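Long-range contact in glycosyl transferase (Staphylococcus aureus, PDB 5U02), which belongs to the glycosyltransferases and joins a helical linker domain to two C-terminal beta domains of E-set (immunoglobulin-like) type: residues E101-I113 against T156-D168. Numbering follows the deposited sequence.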
loop_
_atom_site.group_PDB
_atom_site.type_symbol
_atom_site.label_atom_id
_atom_site.label_comp_id
_atom_site.label_asym_id
_atom_site.label_seq_id
_atom_site.Cartn_x
_atom_site.Cartn_y
_atom_site.Cartn_z
ATOM N N GLU A 101 2.792 -13.544 -28.662
ATOM C CA GLU A 101 3.618 -12.568 -27.966
ATOM C C GLU A 101 2.786 -11.713 -27.023
ATOM O O GLU A 101 3.160 -11.532 -25.865
ATOM C CB GLU A 101 4.392 -11.686 -28.945
ATOM C CG GLU A 101 5.329 -12.436 -29.869
ATOM C CD GLU A 101 6.320 -11.532 -30.582
ATOM O OE1 GLU A 101 7.361 -12.051 -31.031
ATOM O OE2 GLU A 101 6.055 -10.320 -30.686
ATOM N N SER A 102 1.643 -11.198 -27.476
ATOM C CA SER A 102 0.895 -10.290 -26.602
ATOM C C SER A 102 0.444 -10.962 -25.303
ATOM O O SER A 102 0.346 -10.294 -24.267
ATOM C CB SER A 102 -0.304 -9.677 -27.337
ATOM O OG SER A 102 0.096 -8.805 -28.381
ATOM N N TYR A 103 0.193 -12.273 -25.315
ATOM C CA TYR A 103 -0.294 -12.914 -24.093
ATOM C C TYR A 103 0.799 -13.049 -23.038
ATOM O O TYR A 103 0.495 -12.994 -21.841
ATOM C CB TYR A 103 -0.901 -14.298 -24.382
ATOM C CG TYR A 103 -2.225 -14.257 -25.100
ATOM C CD1 TYR A 103 -3.080 -13.177 -24.952
ATOM C CD2 TYR A 103 -2.599 -15.278 -25.962
ATOM C CE1 TYR A 103 -4.282 -13.126 -25.623
ATOM C CE2 TYR A 103 -3.799 -15.239 -26.642
ATOM C CZ TYR A 103 -4.639 -14.156 -26.469
ATOM O OH TYR A 103 -5.836 -14.106 -27.143
ATOM N N ARG A 104 2.070 -13.186 -23.452
ATOM C CA ARG A 104 3.144 -13.505 -22.506
ATOM C C ARG A 104 3.371 -12.372 -21.499
ATOM O O ARG A 104 3.452 -12.620 -20.291
ATOM C CB ARG A 104 4.453 -13.878 -23.249
ATOM C CG ARG A 104 5.084 -12.809 -24.112
ATOM C CD ARG A 104 6.380 -13.142 -24.868
ATOM N NE ARG A 104 6.363 -12.354 -26.103
ATOM C CZ ARG A 104 6.990 -11.188 -26.275
ATOM N NH1 ARG A 104 7.730 -10.669 -25.305
ATOM N NH2 ARG A 104 6.884 -10.526 -27.423
ATOM N N GLN A 105 3.451 -11.118 -21.961
ATOM C CA GLN A 105 3.718 -10.009 -21.043
ATOM C C GLN A 105 2.509 -9.114 -20.800
ATOM O O GLN A 105 2.557 -8.254 -19.912
ATOM C CB GLN A 105 4.862 -9.133 -21.568
ATOM C CG GLN A 105 4.487 -8.248 -22.736
ATOM C CD GLN A 105 3.980 -8.986 -24.002
ATOM O OE1 GLN A 105 4.530 -10.012 -24.400
ATOM N NE2 GLN A 105 2.922 -8.473 -24.612
ATOM N N GLY A 106 1.468 -9.237 -21.606
ATOM C CA GLY A 106 0.331 -8.365 -21.428
ATOM C C GLY A 106 0.575 -6.992 -22.016
ATOM O O GLY A 106 0.242 -5.970 -21.407
ATOM N N GLN A 107 1.155 -6.968 -23.212
ATOM C CA GLN A 107 1.484 -5.753 -23.956
ATOM C C GLN A 107 0.709 -5.835 -25.263
ATOM O O GLN A 107 1.097 -6.555 -26.189
ATOM C CB GLN A 107 2.991 -5.632 -24.183
ATOM C CG GLN A 107 3.443 -4.841 -25.390
ATOM C CD GLN A 107 3.640 -3.383 -25.084
ATOM O OE1 GLN A 107 4.586 -3.011 -24.387
ATOM N NE2 GLN A 107 2.771 -2.544 -25.620
ATOM N N TYR A 108 -0.406 -5.121 -25.314
ATOM C CA TYR A 108 -1.255 -5.063 -26.487
ATOM C C TYR A 108 -1.159 -3.675 -27.106
ATOM O O TYR A 108 -0.920 -2.685 -26.409
ATOM C CB TYR A 108 -2.702 -5.398 -26.114
ATOM C CG TYR A 108 -2.809 -6.641 -25.256
ATOM C CD1 TYR A 108 -2.664 -7.902 -25.814
ATOM C CD2 TYR A 108 -3.030 -6.557 -23.889
ATOM C CE1 TYR A 108 -2.741 -9.045 -25.041
ATOM C CE2 TYR A 108 -3.111 -7.700 -23.104
ATOM C CZ TYR A 108 -2.967 -8.943 -23.689
ATOM O OH TYR A 108 -3.043 -10.089 -22.929
ATOM N N TYR A 109 -1.320 -3.616 -28.427
ATOM C CA TYR A 109 -1.367 -2.323 -29.100
ATOM C C TYR A 109 -2.459 -1.447 -28.499
ATOM O O TYR A 109 -2.214 -0.295 -28.123
ATOM C CB TYR A 109 -1.582 -2.525 -30.601
ATOM C CG TYR A 109 -1.821 -1.249 -31.374
ATOM C CD1 TYR A 109 -0.761 -0.437 -31.761
ATOM C CD2 TYR A 109 -3.106 -0.862 -31.728
ATOM C CE1 TYR A 109 -0.977 0.727 -32.466
ATOM C CE2 TYR A 109 -3.331 0.299 -32.433
ATOM C CZ TYR A 109 -2.263 1.088 -32.801
ATOM O OH TYR A 109 -2.482 2.245 -33.504
ATOM N N ARG A 110 -3.665 -1.995 -28.373
ATOM C CA ARG A 110 -4.784 -1.336 -27.717
ATOM C C ARG A 110 -5.547 -2.375 -26.910
ATOM O O ARG A 110 -5.661 -3.529 -27.334
ATOM C CB ARG A 110 -5.718 -0.669 -28.735
ATOM C CG ARG A 110 -5.797 0.844 -28.625
ATOM C CD ARG A 110 -4.553 1.513 -29.188
ATOM N NE ARG A 110 -4.428 2.899 -28.746
ATOM C CZ ARG A 110 -3.360 3.660 -28.960
ATOM N NH1 ARG A 110 -2.314 3.170 -29.613
ATOM N NH2 ARG A 110 -3.334 4.909 -28.515
ATOM N N PHE A 111 -6.065 -1.967 -25.754
ATOM C CA PHE A 111 -6.836 -2.875 -24.912
ATOM C C PHE A 111 -7.536 -2.074 -23.821
ATOM O O PHE A 111 -7.236 -0.899 -23.589
ATOM C CB PHE A 111 -5.952 -3.962 -24.286
ATOM C CG PHE A 111 -5.283 -3.539 -23.005
ATOM C CD1 PHE A 111 -4.122 -2.784 -23.029
ATOM C CD2 PHE A 111 -5.815 -3.900 -21.775
ATOM C CE1 PHE A 111 -3.505 -2.392 -21.851
ATOM C CE2 PHE A 111 -5.204 -3.508 -20.594
ATOM C CZ PHE A 111 -4.047 -2.755 -20.635
ATOM N N ASP A 112 -8.479 -2.739 -23.156
ATOM C CA ASP A 112 -9.063 -2.307 -21.891
ATOM C C ASP A 112 -9.877 -3.477 -21.352
ATOM O O ASP A 112 -10.170 -4.433 -22.075
ATOM C CB ASP A 112 -9.922 -1.048 -22.045
ATOM C CG ASP A 112 -10.845 -1.117 -23.238
ATOM O OD1 ASP A 112 -11.888 -1.797 -23.141
ATOM O OD2 ASP A 112 -10.532 -0.483 -24.269
ATOM N N ILE A 113 -10.232 -3.399 -20.067
ATOM C CA ILE A 113 -10.963 -4.476 -19.406
ATOM C C ILE A 113 -12.444 -4.135 -19.380
ATOM O O ILE A 113 -12.842 -2.968 -19.267
ATOM C CB ILE A 113 -10.440 -4.758 -17.978
ATOM C CG1 ILE A 113 -11.012 -3.753 -16.973
ATOM C CG2 ILE A 113 -8.921 -4.749 -17.952
ATOM C CD1 ILE A 113 -11.167 -4.310 -15.572
ATOM N N THR A 156 8.525 -13.222 -9.152
ATOM C CA THR A 156 8.534 -12.726 -10.521
ATOM C C THR A 156 7.388 -13.368 -11.294
ATOM O O THR A 156 7.309 -14.597 -11.393
ATOM C CB THR A 156 9.872 -13.016 -11.200
ATOM O OG1 THR A 156 10.914 -12.330 -10.497
ATOM C CG2 THR A 156 9.852 -12.538 -12.643
ATOM N N LEU A 157 6.500 -12.536 -11.830
ATOM C CA LEU A 157 5.447 -13.004 -12.728
ATOM C C LEU A 157 6.060 -13.183 -14.110
ATOM O O LEU A 157 6.255 -12.213 -14.844
ATOM C CB LEU A 157 4.287 -12.017 -12.767
ATOM C CG LEU A 157 3.720 -11.513 -11.444
ATOM C CD1 LEU A 157 2.437 -10.733 -11.698
ATOM C CD2 LEU A 157 3.473 -12.664 -10.503
ATOM N N ASN A 158 6.378 -14.428 -14.468
ATOM C CA ASN A 158 6.999 -14.677 -15.766
ATOM C C ASN A 158 5.997 -14.523 -16.902
ATOM O O ASN A 158 6.339 -14.009 -17.973
ATOM C CB ASN A 158 7.635 -16.067 -15.795
ATOM C CG ASN A 158 9.034 -16.081 -15.203
ATOM O OD1 ASN A 158 9.601 -15.031 -14.898
ATOM N ND2 ASN A 158 9.606 -17.271 -15.060
ATOM N N GLU A 159 4.758 -14.961 -16.694
ATOM C CA GLU A 159 3.733 -14.853 -17.721
ATOM C C GLU A 159 2.430 -14.387 -17.095
ATOM O O GLU A 159 1.997 -14.923 -16.070
ATOM C CB GLU A 159 3.529 -16.182 -18.453
ATOM C CG GLU A 159 4.575 -16.439 -19.523
ATOM C CD GLU A 159 4.286 -17.680 -20.343
ATOM O OE1 GLU A 159 3.130 -18.153 -20.320
ATOM O OE2 GLU A 159 5.214 -18.177 -21.016
ATOM N N PHE A 160 1.821 -13.384 -17.719
ATOM C CA PHE A 160 0.571 -12.801 -17.256
ATOM C C PHE A 160 -0.005 -12.001 -18.413
ATOM O O PHE A 160 0.706 -11.196 -19.025
ATOM C CB PHE A 160 0.793 -11.906 -16.031
ATOM C CG PHE A 160 -0.440 -11.695 -15.200
ATOM C CD1 PHE A 160 -1.550 -12.512 -15.356
ATOM C CD2 PHE A 160 -0.499 -10.665 -14.274
ATOM C CE1 PHE A 160 -2.689 -12.313 -14.597
ATOM C CE2 PHE A 160 -1.633 -10.461 -13.511
ATOM C CZ PHE A 160 -2.732 -11.288 -13.673
ATOM N N MET A 161 -1.277 -12.228 -18.721
ATOM C CA MET A 161 -1.883 -11.613 -19.892
ATOM C C MET A 161 -2.258 -10.159 -19.679
ATOM O O MET A 161 -3.030 -9.614 -20.476
ATOM C CB MET A 161 -3.111 -12.411 -20.331
ATOM C CG MET A 161 -2.756 -13.588 -21.211
ATOM S SD MET A 161 -4.194 -14.565 -21.655
ATOM C CE MET A 161 -5.014 -14.613 -20.082
ATOM N N ILE A 162 -1.737 -9.508 -18.641
ATOM C CA ILE A 162 -2.061 -8.111 -18.383
ATOM C C ILE A 162 -0.831 -7.413 -17.825
ATOM O O ILE A 162 -0.152 -7.942 -16.936
ATOM C CB ILE A 162 -3.273 -7.960 -17.441
ATOM C CG1 ILE A 162 -3.482 -6.485 -17.070
ATOM C CG2 ILE A 162 -3.112 -8.833 -16.225
ATOM C CD1 ILE A 162 -4.782 -6.178 -16.346
ATOM N N GLY A 163 -0.545 -6.228 -18.361
ATOM C CA GLY A 163 0.664 -5.512 -18.027
ATOM C C GLY A 163 0.646 -4.909 -16.637
ATOM O O GLY A 163 -0.384 -4.788 -15.969
ATOM N N GLU A 164 1.845 -4.520 -16.209
ATOM C CA GLU A 164 2.056 -3.930 -14.895
ATOM C C GLU A 164 1.157 -2.715 -14.688
ATOM O O GLU A 164 0.903 -1.943 -15.616
ATOM C CB GLU A 164 3.526 -3.529 -14.754
ATOM C CG GLU A 164 4.075 -3.486 -13.335
ATOM C CD GLU A 164 3.574 -2.301 -12.537
ATOM O OE1 GLU A 164 3.448 -2.429 -11.300
ATOM O OE2 GLU A 164 3.298 -1.246 -13.148
ATOM N N GLY A 165 0.665 -2.556 -13.460
ATOM C CA GLY A 165 -0.025 -1.355 -13.050
ATOM C C GLY A 165 -1.534 -1.470 -12.961
ATOM O O GLY A 165 -2.158 -0.659 -12.269
ATOM N N HIS A 166 -2.139 -2.438 -13.641
ATOM C CA HIS A 166 -3.588 -2.568 -13.655
ATOM C C HIS A 166 -4.092 -3.612 -12.670
ATOM O O HIS A 166 -5.302 -3.846 -12.594
ATOM C CB HIS A 166 -4.067 -2.884 -15.073
ATOM C CG HIS A 166 -3.595 -1.895 -16.093
ATOM N ND1 HIS A 166 -4.065 -0.601 -16.142
ATOM C CD2 HIS A 166 -2.684 -2.003 -17.089
ATOM C CE1 HIS A 166 -3.468 0.046 -17.128
ATOM N NE2 HIS A 166 -2.627 -0.783 -17.719
ATOM N N TYR A 167 -3.196 -4.241 -11.914
ATOM C CA TYR A 167 -3.569 -5.218 -10.905
ATOM C C TYR A 167 -2.813 -4.911 -9.622
ATOM O O TYR A 167 -1.820 -4.181 -9.623
ATOM C CB TYR A 167 -3.272 -6.651 -11.371
ATOM C CG TYR A 167 -1.845 -6.853 -11.827
ATOM C CD1 TYR A 167 -0.883 -7.333 -10.953
ATOM C CD2 TYR A 167 -1.457 -6.560 -13.130
ATOM C CE1 TYR A 167 0.426 -7.516 -11.358
ATOM C CE2 TYR A 167 -0.149 -6.743 -13.547
ATOM C CZ TYR A 167 0.787 -7.221 -12.655
ATOM O OH TYR A 167 2.090 -7.404 -13.058
ATOM N N ASP A 168 -3.300 -5.469 -8.519
ATOM C CA ASP A 168 -2.629 -5.371 -7.232
ATOM C C ASP A 168 -2.161 -6.753 -6.801
ATOM O O ASP A 168 -2.757 -7.771 -7.170
ATOM C CB ASP A 168 -3.549 -4.782 -6.158
ATOM C CG ASP A 168 -4.058 -3.398 -6.514
ATOM O OD1 ASP A 168 -3.429 -2.723 -7.355
ATOM O OD2 ASP A 168 -5.089 -2.985 -5.945
HETATM O O HOH W 1 -2.196 -5.742 -20.863
#
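Arg-104 with Phe-160, and Tyr-108 with Met-161, form the two direct hydrogen bonds between residues 101-113 and 156-168. Phe-160 N donates to Arg-104 O over 3.1 Å at a nearly straight 166°. The hydroxyl of Tyr-108 donates to Met-161 O, which lies at the edge of the phenol ring, close to its plane; the OH to O distance of 2.5 Å is very short. A water adds an indirect link, giving a proton to Gly-106 O and taking one from Gly-163 N.

Gly-106, the first residue beyond helix 93-105 to leave helical backbone angles, has positive phi, and its CA lies 3.6 Å from Met-161 C; a backbone packed this closely has little room for a side chain there.

Apolar and aromatic contacts complete the interface. Met-161 crosses Tyr-103, its CG 3.7 Å from Tyr-103 CB. With CG beside the backbone N and the chain extended as far as SD, the sulfur makes a Met-aromatic contact 4.2 Å from the Tyr-103 ring centroid, obliquely, 30° off the normal. Further along, Phe-111 turns its edge toward the face of His-166 in an offset edge-to-face pair with planes at 81°, Phe-111 CZ approaching His-166 NE2 to 3.8 Å.

Around this junction, Tyr-103 OH bonds to Lys-80 O and Tyr-108 packs on Leu-118 and Ile-120 of strand 117-121, while Phe-160 rests on Val-219 and Ile-221 of strand 212-221. The contact thus joins the last linker helix, 93-105, and the small sheet beginning with strand 110-114 to the first C-terminal beta domain.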